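YesW protein (Bacillus subtilis, PDB 2ZUX) cleaves type I rhamnogalacturonan of plant cell-wall pectin internally by an eliminative, calcium- or manganese-dependent reaction, releasing oligosaccharides. Local coordinates at residues R26-F37 against H536-D544; G61-V69 against P79-W87. All blocks are in the same frame, centred on the assembly; numbering follows the deposited sequence.

Contact 1 (R26-F37 against H536-D544)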
loop_
_atom_site.group_PDB
_atom_site.type_symbol
_atom_site.label_atom_id
_atom_site.label_comp_id
_atom_site.label_asym_id
_atom_site.label_seq_id
_atom_site.Cartn_x
_atom_site.Cartn_y
_atom_site.Cartn_z
ATOM N N ARG A 26 -1.978 8.858 17.837
ATOM C CA ARG A 26 -2.718 9.395 16.702
ATOM C C ARG A 26 -3.476 10.658 17.032
ATOM O O ARG A 26 -4.034 10.796 18.125
ATOM C CB ARG A 26 -3.737 8.378 16.211
ATOM C CG ARG A 26 -3.154 7.108 15.650
ATOM C CD ARG A 26 -4.228 6.068 15.478
ATOM N NE ARG A 26 -3.744 4.919 14.726
ATOM C CZ ARG A 26 -4.163 3.666 14.884
ATOM N NH1 ARG A 26 -5.054 3.348 15.816
ATOM N NH2 ARG A 26 -3.662 2.714 14.105
ATOM N N PHE A 27 -3.503 11.558 16.055
ATOM C CA PHE A 27 -4.494 12.621 15.978
ATOM C C PHE A 27 -5.553 12.065 15.027
ATOM O O PHE A 27 -5.282 11.862 13.841
ATOM C CB PHE A 27 -3.803 13.875 15.436
ATOM C CG PHE A 27 -4.678 15.111 15.338
ATOM C CD1 PHE A 27 -5.651 15.414 16.296
ATOM C CD2 PHE A 27 -4.468 16.010 14.297
ATOM C CE1 PHE A 27 -6.419 16.585 16.178
ATOM C CE2 PHE A 27 -5.219 17.181 14.181
ATOM C CZ PHE A 27 -6.192 17.466 15.121
ATOM N N LEU A 28 -6.734 11.766 15.559
ATOM C CA LEU A 28 -7.770 11.053 14.806
ATOM C C LEU A 28 -8.588 11.988 13.935
ATOM O O LEU A 28 -8.834 13.136 14.313
ATOM C CB LEU A 28 -8.692 10.284 15.763
ATOM C CG LEU A 28 -8.022 9.174 16.583
ATOM C CD1 LEU A 28 -8.943 8.713 17.699
ATOM C CD2 LEU A 28 -7.594 7.985 15.715
ATOM N N GLY A 29 -9.009 11.493 12.771
ATOM C CA GLY A 29 -9.760 12.284 11.789
ATOM C C GLY A 29 -11.078 12.828 12.300
ATOM O O GLY A 29 -11.668 13.718 11.683
ATOM N N THR A 30 -11.539 12.280 13.418
ATOM C CA THR A 30 -12.780 12.715 14.056
ATOM C C THR A 30 -12.544 13.854 15.052
ATOM O O THR A 30 -13.502 14.381 15.637
ATOM C CB THR A 30 -13.456 11.544 14.793
ATOM O OG1 THR A 30 -12.514 10.952 15.694
ATOM C CG2 THR A 30 -13.958 10.491 13.803
ATOM N N GLU A 31 -11.284 14.248 15.232
ATOM C CA GLU A 31 -10.928 15.262 16.224
ATOM C C GLU A 31 -10.672 16.624 15.592
ATOM O O GLU A 31 -10.120 16.721 14.494
ATOM C CB GLU A 31 -9.728 14.794 17.060
ATOM C CG GLU A 31 -10.038 13.533 17.852
ATOM C CD GLU A 31 -8.866 12.999 18.659
ATOM O OE1 GLU A 31 -7.756 12.822 18.114
ATOM O OE2 GLU A 31 -9.067 12.713 19.856
ATOM N N ASN A 32 -11.103 17.668 16.297
ATOM C CA ASN A 32 -10.916 19.057 15.876
ATOM C C ASN A 32 -9.523 19.579 16.211
ATOM O O ASN A 32 -8.823 19.008 17.050
ATOM C CB ASN A 32 -11.971 19.954 16.538
ATOM C CG ASN A 32 -13.360 19.767 15.949
ATOM O OD1 ASN A 32 -13.517 19.443 14.769
ATOM N ND2 ASN A 32 -14.382 19.990 16.768
ATOM N N ALA A 33 -9.137 20.683 15.570
ATOM C CA ALA A 33 -7.849 21.326 15.812
ATOM C C ALA A 33 -7.673 21.775 17.261
ATOM O O ALA A 33 -6.553 21.931 17.730
ATOM C CB ALA A 33 -7.664 22.512 14.868
ATOM N N SER A 34 -8.782 21.981 17.963
ATOM C CA SER A 34 -8.740 22.469 19.339
ATOM C C SER A 34 -8.466 21.382 20.381
ATOM O O SER A 34 -8.319 21.680 21.567
ATOM C CB SER A 34 -10.037 23.205 19.678
ATOM O OG SER A 34 -11.157 22.363 19.492
ATOM N N VAL A 35 -8.401 20.124 19.947
ATOM C CA VAL A 35 -8.149 19.014 20.869
ATOM C C VAL A 35 -6.695 19.021 21.337
ATOM O O VAL A 35 -5.778 19.223 20.540
ATOM C CB VAL A 35 -8.535 17.649 20.227
ATOM C CG1 VAL A 35 -8.226 16.485 21.164
ATOM C CG2 VAL A 35 -10.019 17.641 19.873
ATOM N N LEU A 36 -6.500 18.849 22.640
ATOM C CA LEU A 36 -5.176 18.721 23.228
ATOM C C LEU A 36 -5.100 17.402 23.981
ATOM O O LEU A 36 -6.091 16.672 24.050
ATOM C CB LEU A 36 -4.889 19.891 24.172
ATOM C CG LEU A 36 -4.858 21.319 23.617
ATOM C CD1 LEU A 36 -4.514 22.291 24.735
ATOM C CD2 LEU A 36 -3.865 21.437 22.488
ATOM N N PHE A 37 -3.928 17.096 24.536
ATOM C CA PHE A 37 -3.705 15.805 25.187
ATOM C C PHE A 37 -2.949 15.891 26.505
ATOM O O PHE A 37 -2.031 16.700 26.662
ATOM C CB PHE A 37 -2.960 14.853 24.247
ATOM C CG PHE A 37 -3.697 14.571 22.976
ATOM C CD1 PHE A 37 -4.709 13.619 22.948
ATOM C CD2 PHE A 37 -3.400 15.276 21.812
ATOM C CE1 PHE A 37 -5.407 13.354 21.779
ATOM C CE2 PHE A 37 -4.098 15.020 20.635
ATOM C CZ PHE A 37 -5.104 14.059 20.621
ATOM N N HIS A 536 5.448 18.788 14.715
ATOM C CA HIS A 536 4.255 18.777 13.872
ATOM C C HIS A 536 3.253 17.713 14.259
ATOM O O HIS A 536 3.611 16.562 14.530
ATOM C CB HIS A 536 4.630 18.568 12.408
ATOM C CG HIS A 536 5.581 19.591 11.886
ATOM N ND1 HIS A 536 5.206 20.894 11.635
ATOM C CD2 HIS A 536 6.900 19.513 11.597
ATOM C CE1 HIS A 536 6.253 21.569 11.196
ATOM N NE2 HIS A 536 7.294 20.757 11.168
ATOM N N ARG A 537 1.993 18.123 14.250
ATOM C CA ARG A 537 0.871 17.231 14.413
ATOM C C ARG A 537 0.095 17.161 13.102
ATOM O O ARG A 537 -0.270 18.194 12.533
ATOM C CB ARG A 537 -0.042 17.764 15.516
ATOM C CG ARG A 537 -1.261 16.918 15.739
ATOM C CD ARG A 537 -1.978 17.353 16.998
ATOM N NE ARG A 537 -2.911 18.459 16.794
ATOM C CZ ARG A 537 -3.722 18.907 17.747
ATOM N NH1 ARG A 537 -3.680 18.367 18.959
ATOM N NH2 ARG A 537 -4.570 19.899 17.494
ATOM N N LEU A 538 -0.160 15.950 12.622
ATOM C CA LEU A 538 -1.026 15.774 11.457
ATOM C C LEU A 538 -1.975 14.634 11.732
ATOM O O LEU A 538 -1.651 13.738 12.508
ATOM C CB LEU A 538 -0.207 15.477 10.195
ATOM C CG LEU A 538 0.555 16.649 9.585
ATOM C CD1 LEU A 538 1.975 16.737 10.104
ATOM C CD2 LEU A 538 0.556 16.538 8.071
ATOM N N TYR A 539 -3.149 14.667 11.114
ATOM C CA TYR A 539 -4.094 13.564 11.235
ATOM C C TYR A 539 -3.435 12.261 10.824
ATOM O O TYR A 539 -2.641 12.228 9.881
ATOM C CB TYR A 539 -5.328 13.806 10.371
ATOM C CG TYR A 539 -6.219 14.884 10.933
ATOM C CD1 TYR A 539 -6.970 14.648 12.075
ATOM C CD2 TYR A 539 -6.299 16.141 10.332
ATOM C CE1 TYR A 539 -7.781 15.629 12.609
ATOM C CE2 TYR A 539 -7.115 17.135 10.868
ATOM C CZ TYR A 539 -7.850 16.868 12.002
ATOM O OH TYR A 539 -8.663 17.844 12.541
ATOM N N THR A 540 -3.766 11.182 11.528
ATOM C CA THR A 540 -3.229 9.882 11.155
ATOM C C THR A 540 -3.431 9.666 9.655
ATOM O O THR A 540 -4.493 9.964 9.098
ATOM C CB THR A 540 -3.820 8.727 11.994
ATOM O OG1 THR A 540 -3.227 7.495 11.557
ATOM C CG2 THR A 540 -5.337 8.620 11.850
ATOM N N LEU A 541 -2.390 9.178 8.994
ATOM C CA LEU A 541 -2.423 9.098 7.535
ATOM C C LEU A 541 -3.460 8.097 7.033
ATOM O O LEU A 541 -3.949 8.213 5.914
ATOM C CB LEU A 541 -1.029 8.802 6.982
ATOM C CG LEU A 541 0.091 9.747 7.433
ATOM C CD1 LEU A 541 1.400 9.382 6.734
ATOM C CD2 LEU A 541 -0.281 11.223 7.188
ATOM N N MET A 542 -3.826 7.142 7.888
ATOM C CA MET A 542 -4.843 6.159 7.548
ATOM C C MET A 542 -6.243 6.768 7.500
ATOM O O MET A 542 -7.193 6.099 7.087
ATOM C CB MET A 542 -4.788 4.982 8.523
ATOM C CG MET A 542 -3.484 4.200 8.422
ATOM S SD MET A 542 -3.101 3.517 6.797
ATOM C CE MET A 542 -3.820 1.877 6.975
ATOM N N HIS A 543 -6.376 8.028 7.930
ATOM C CA HIS A 543 -7.633 8.765 7.774
ATOM C C HIS A 543 -7.611 9.727 6.580
ATOM O O HIS A 543 -8.549 10.505 6.382
ATOM C CB HIS A 543 -7.987 9.525 9.053
ATOM C CG HIS A 543 -8.579 8.676 10.134
ATOM N ND1 HIS A 543 -9.124 7.427 9.923
ATOM C CD2 HIS A 543 -8.764 8.949 11.446
ATOM C CE1 HIS A 543 -9.588 6.954 11.069
ATOM N NE2 HIS A 543 -9.394 7.868 12.002
ATOM N N ASP A 544 -6.540 9.684 5.789
ATOM C CA ASP A 544 -6.519 10.410 4.528
ATOM C C ASP A 544 -7.075 9.519 3.419
ATOM O O ASP A 544 -6.666 8.373 3.306
ATOM C CB ASP A 544 -5.109 10.847 4.157
ATOM C CG ASP A 544 -5.081 11.586 2.840
ATOM O OD1 ASP A 544 -5.516 12.759 2.820
ATOM O OD2 ASP A 544 -4.669 10.994 1.818
HETATM O O HOH W 1 -3.034 4.544 11.700
HETATM O O HOH W 2 -1.508 11.400 13.937
#

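Contact 2 (G61-V69 against P79-W87)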
loop_
_atom_site.group_PDB
_atom_site.type_symbol
_atom_site.label_atom_id
_atom_site.label_comp_id
_atom_site.label_asym_id
_atom_site.label_seq_id
_atom_site.Cartn_x
_atom_site.Cartn_y
_atom_site.Cartn_z
ATOM N N GLY A 61 10.664 7.791 32.635
ATOM C CA GLY A 61 10.044 6.487 32.424
ATOM C C GLY A 61 11.036 5.340 32.406
ATOM O O GLY A 61 12.230 5.542 32.177
ATOM N N SER A 62 10.534 4.133 32.645
ATOM C CA SER A 62 11.366 2.933 32.626
ATOM C C SER A 62 10.769 1.848 31.731
ATOM O O SER A 62 9.651 1.988 31.228
ATOM C CB SER A 62 11.563 2.400 34.050
ATOM O OG SER A 62 10.439 1.646 34.467
ATOM N N ALA A 63 11.516 0.760 31.550
ATOM C CA ALA A 63 11.073 -0.371 30.732
ATOM C C ALA A 63 9.796 -1.035 31.258
ATOM O O ALA A 63 9.063 -1.672 30.498
ATOM C CB ALA A 63 12.194 -1.399 30.604
ATOM N N GLY A 64 9.536 -0.881 32.557
ATOM C CA GLY A 64 8.339 -1.443 33.182
ATOM C C GLY A 64 7.138 -0.509 33.218
ATOM O O GLY A 64 6.062 -0.901 33.668
ATOM N N SER A 65 7.313 0.723 32.742
ATOM C CA SER A 65 6.236 1.721 32.758
ATOM C C SER A 65 5.112 1.408 31.768
ATOM O O SER A 65 5.334 0.749 30.750
ATOM C CB SER A 65 6.798 3.117 32.475
ATOM O OG SER A 65 7.784 3.484 33.427
ATOM N N THR A 66 3.901 1.861 32.081
ATOM C CA THR A 66 2.793 1.809 31.128
ATOM C C THR A 66 2.219 3.208 30.953
ATOM O O THR A 66 2.250 4.029 31.879
ATOM C CB THR A 66 1.669 0.822 31.533
ATOM O OG1 THR A 66 1.021 1.286 32.720
ATOM C CG2 THR A 66 2.217 -0.586 31.767
ATOM N N TYR A 67 1.701 3.475 29.760
ATOM C CA TYR A 67 1.228 4.808 29.410
ATOM C C TYR A 67 -0.207 4.811 28.929
ATOM O O TYR A 67 -0.686 3.838 28.346
ATOM C CB TYR A 67 2.138 5.416 28.336
ATOM C CG TYR A 67 3.532 5.700 28.836
ATOM C CD1 TYR A 67 3.876 6.963 29.314
ATOM C CD2 TYR A 67 4.502 4.695 28.857
ATOM C CE1 TYR A 67 5.152 7.223 29.789
ATOM C CE2 TYR A 67 5.774 4.941 29.329
ATOM C CZ TYR A 67 6.094 6.205 29.796
ATOM O OH TYR A 67 7.358 6.449 30.261
ATOM N N THR A 68 -0.892 5.919 29.207
ATOM C CA THR A 68 -2.184 6.227 28.618
ATOM C C THR A 68 -2.153 7.693 28.218
ATOM O O THR A 68 -1.323 8.465 28.706
ATOM C CB THR A 68 -3.361 5.988 29.591
ATOM O OG1 THR A 68 -3.129 6.703 30.813
ATOM C CG2 THR A 68 -3.540 4.498 29.888
ATOM N N VAL A 69 -3.046 8.053 27.306
ATOM C CA VAL A 69 -3.256 9.437 26.927
ATOM C C VAL A 69 -4.737 9.761 27.089
ATOM O O VAL A 69 -5.592 8.898 26.887
ATOM C CB VAL A 69 -2.745 9.709 25.486
ATOM C CG1 VAL A 69 -3.356 10.978 24.898
ATOM C CG2 VAL A 69 -1.221 9.789 25.479
ATOM N N PRO A 79 -12.060 10.002 28.491
ATOM C CA PRO A 79 -11.556 8.737 29.035
ATOM C C PRO A 79 -10.178 8.368 28.495
ATOM O O PRO A 79 -9.835 8.735 27.365
ATOM C CB PRO A 79 -12.595 7.715 28.564
ATOM C CG PRO A 79 -13.840 8.501 28.366
ATOM C CD PRO A 79 -13.372 9.829 27.841
ATOM N N ALA A 80 -9.401 7.652 29.303
ATOM C CA ALA A 80 -8.060 7.224 28.920
ATOM C C ALA A 80 -8.068 6.315 27.697
ATOM O O ALA A 80 -9.002 5.544 27.480
ATOM C CB ALA A 80 -7.368 6.535 30.086
ATOM N N SER A 81 -7.014 6.433 26.898
ATOM C CA SER A 81 -6.757 5.525 25.793
ATOM C C SER A 81 -6.508 4.118 26.317
ATOM O O SER A 81 -6.432 3.897 27.528
ATOM C CB SER A 81 -5.504 5.980 25.056
ATOM O OG SER A 81 -4.373 5.852 25.899
ATOM N N GLU A 82 -6.365 3.175 25.390
ATOM C CA GLU A 82 -5.796 1.878 25.706
ATOM C C GLU A 82 -4.416 2.062 26.350
ATOM O O GLU A 82 -3.721 3.049 26.088
ATOM C CB GLU A 82 -5.711 1.011 24.438
ATOM C CG GLU A 82 -4.599 1.384 23.437
ATOM C CD GLU A 82 -4.897 2.599 22.550
ATOM O OE1 GLU A 82 -6.032 3.145 22.583
ATOM O OE2 GLU A 82 -3.966 2.999 21.807
ATOM N N LYS A 83 -4.033 1.123 27.208
ATOM C CA LYS A 83 -2.721 1.145 27.848
ATOM C C LYS A 83 -1.625 0.690 26.891
ATOM O O LYS A 83 -1.816 -0.259 26.132
ATOM C CB LYS A 83 -2.711 0.244 29.084
ATOM C CG LYS A 83 -3.518 0.782 30.243
ATOM C CD LYS A 83 -3.392 -0.112 31.471
ATOM C CE LYS A 83 -4.129 0.486 32.664
ATOM N NZ LYS A 83 -3.528 1.778 33.111
ATOM N N ALA A 84 -0.484 1.373 26.937
ATOM C CA ALA A 84 0.683 0.984 26.151
ATOM C C ALA A 84 1.861 0.631 27.044
ATOM O O ALA A 84 2.226 1.393 27.937
ATOM C CB ALA A 84 1.074 2.100 25.176
ATOM N N SER A 85 2.460 -0.529 26.800
ATOM C CA SER A 85 3.697 -0.889 27.479
ATOM C C SER A 85 4.889 -0.397 26.657
ATOM O O SER A 85 4.725 0.021 25.507
ATOM C CB SER A 85 3.770 -2.400 27.719
ATOM O OG SER A 85 3.651 -3.114 26.505
ATOM N N VAL A 86 6.079 -0.436 27.248
ATOM C CA VAL A 86 7.281 0.111 26.619
ATOM C C VAL A 86 7.998 -0.938 25.777
ATOM O O VAL A 86 8.323 -2.029 26.269
ATOM C CB VAL A 86 8.269 0.679 27.676
ATOM C CG1 VAL A 86 9.578 1.114 27.037
ATOM C CG2 VAL A 86 7.641 1.846 28.435
ATOM N N TRP A 87 8.251 -0.608 24.512
ATOM C CA TRP A 87 9.055 -1.464 23.647
ATOM C C TRP A 87 10.497 -1.448 24.116
ATOM O O TRP A 87 11.138 -0.395 24.148
ATOM C CB TRP A 87 9.039 -0.948 22.216
ATOM C CG TRP A 87 7.742 -0.997 21.482
ATOM C CD1 TRP A 87 6.486 -1.197 21.991
ATOM C CD2 TRP A 87 7.583 -0.798 20.079
ATOM N NE1 TRP A 87 5.554 -1.139 20.973
ATOM C CE2 TRP A 87 6.207 -0.903 19.790
ATOM C CE3 TRP A 87 8.479 -0.548 19.034
ATOM C CZ2 TRP A 87 5.705 -0.759 18.490
ATOM C CZ3 TRP A 87 7.982 -0.407 17.746
ATOM C CH2 TRP A 87 6.607 -0.510 17.487
HETATM O O HOH W 3 6.373 -1.554 30.029
HETATM O O HOH W 4 10.106 -2.604 28.260
#

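Contact 1 (R26-F37 against H536-D544)
Phe27 is the middle layer of a three-deep stack, Tyr539 on one face and Arg537 on the other, where the N-terminal beta-sheet domain meets the family 11 beta-propeller domain. The Tyr539 ring makes an offset stack with Phe27, centroids 4.1 Å apart and planes at 11°. On the opposite face the Arg537 guanidinium lies flat, its CZ 4.0 Å from the Phe27 centroid, a cation-pi contact that CD extends with a CH-pi contact. Phenylalanine suits this place because its ring offers two flat faces, one to Tyr539 and one to the guanidinium. The Arg537 chain bends at chi3 (85°), which lays its planar end along the ring and aims its edge at loop carbonyls: NH1 donates to Val35 O at 2.8 Å, with NH2 adding weak bonds to Ala33 O and Val35 O. Tyr539 likewise uses its hydroxyl, OH donating to Glu31 O at 2.7 Å in the carbonyl plane. Backbones join where Thr540 N donates to Phe27 O at 2.8 Å, and a water accepts from Phe27 N and donates to Leu538 O. Around this, Thr540 OG1 bonds Asp506, a calcium ligand, while the Glu31 carboxylate takes Leu28 N and a salt bridge to Arg10. Segment 26-37 ends in the start of strand 36-41, whose Phe37 packs on strand 66-73, and segment 536-544 leads to helix 547-553, which Leu541 and Met542 touch.

Contact 2 (G61-V69 against P79-W87)
Tyr67 and Ala84 face each other as an antiparallel hydrogen-bonded pair: Tyr67 N donates to Ala84 O and Ala84 N to Tyr67 O, both at 2.8 Å. Farther along, a side chain takes over one backbone position. Ser81 N still donates to Val69 O at 2.8 Å, but Val69 N donates a hydrogen bond to Ser81 OG at 2.9 Å, almost straight at 170°. Chi1 of 66° sets that hydroxyl between its own N and carbonyl carbon, from where it also donates to Glu82 O; serine suits the spot as a short side chain that both accepts and donates. Among apolar contacts, Val86 CG2 meets the edge of the Tyr67 ring at CE2, 3.7 Å away, and Thr68 CG2 runs beside Lys83 CG, also at 3.7 Å, the two side chains pointing the same way. The Val86 CG2 methyl also packs against the carbonyl oxygens Ser62 O and Ser65 O, 3.4 Å from each. At the other end, where the strands part, water mediates the pairing: one molecule donates to Ala63 O and Ser65 O and accepts from Val86 N, and a second donates to Ala63 O and Val86 O. The turn there is steadied by Ser62 OG, which accepts from Gly64 N in an ST turn. Beyond the pair, Tyr67 OH bonds Asp58 and Thr66 OG1 bonds Asp42. Together these contacts form a beta hairpin of strands 66-73 and 76-87, inside the mixed sheet of the N-terminal domain, with a serine side chain and waters bonding beyond the regular Tyr67-Ala84 pair.

Contacts 1 and 2 lie on the same side of the chain's centre, their own centres about 20 Å apart, and meet where Phe37 CD1 packs 3.6 Å from Val69 CG1. Both reach the same mixed sheet, through its neighbouring strands 36-41 and 66-73. Contact 2 is local, closing a hairpin whose segments are separated by nine residues, and in sequence it falls between the two halves of contact 1. Contact 1 instead spans nearly the whole chain, bringing segment 26-37 against segment 536-544 late in the propeller domain. Contact 2 thus pairs two strands within the N-terminal sheet, and contact 1 docks that domain onto the propeller, with the Phe37 and Val69 packing linking the two.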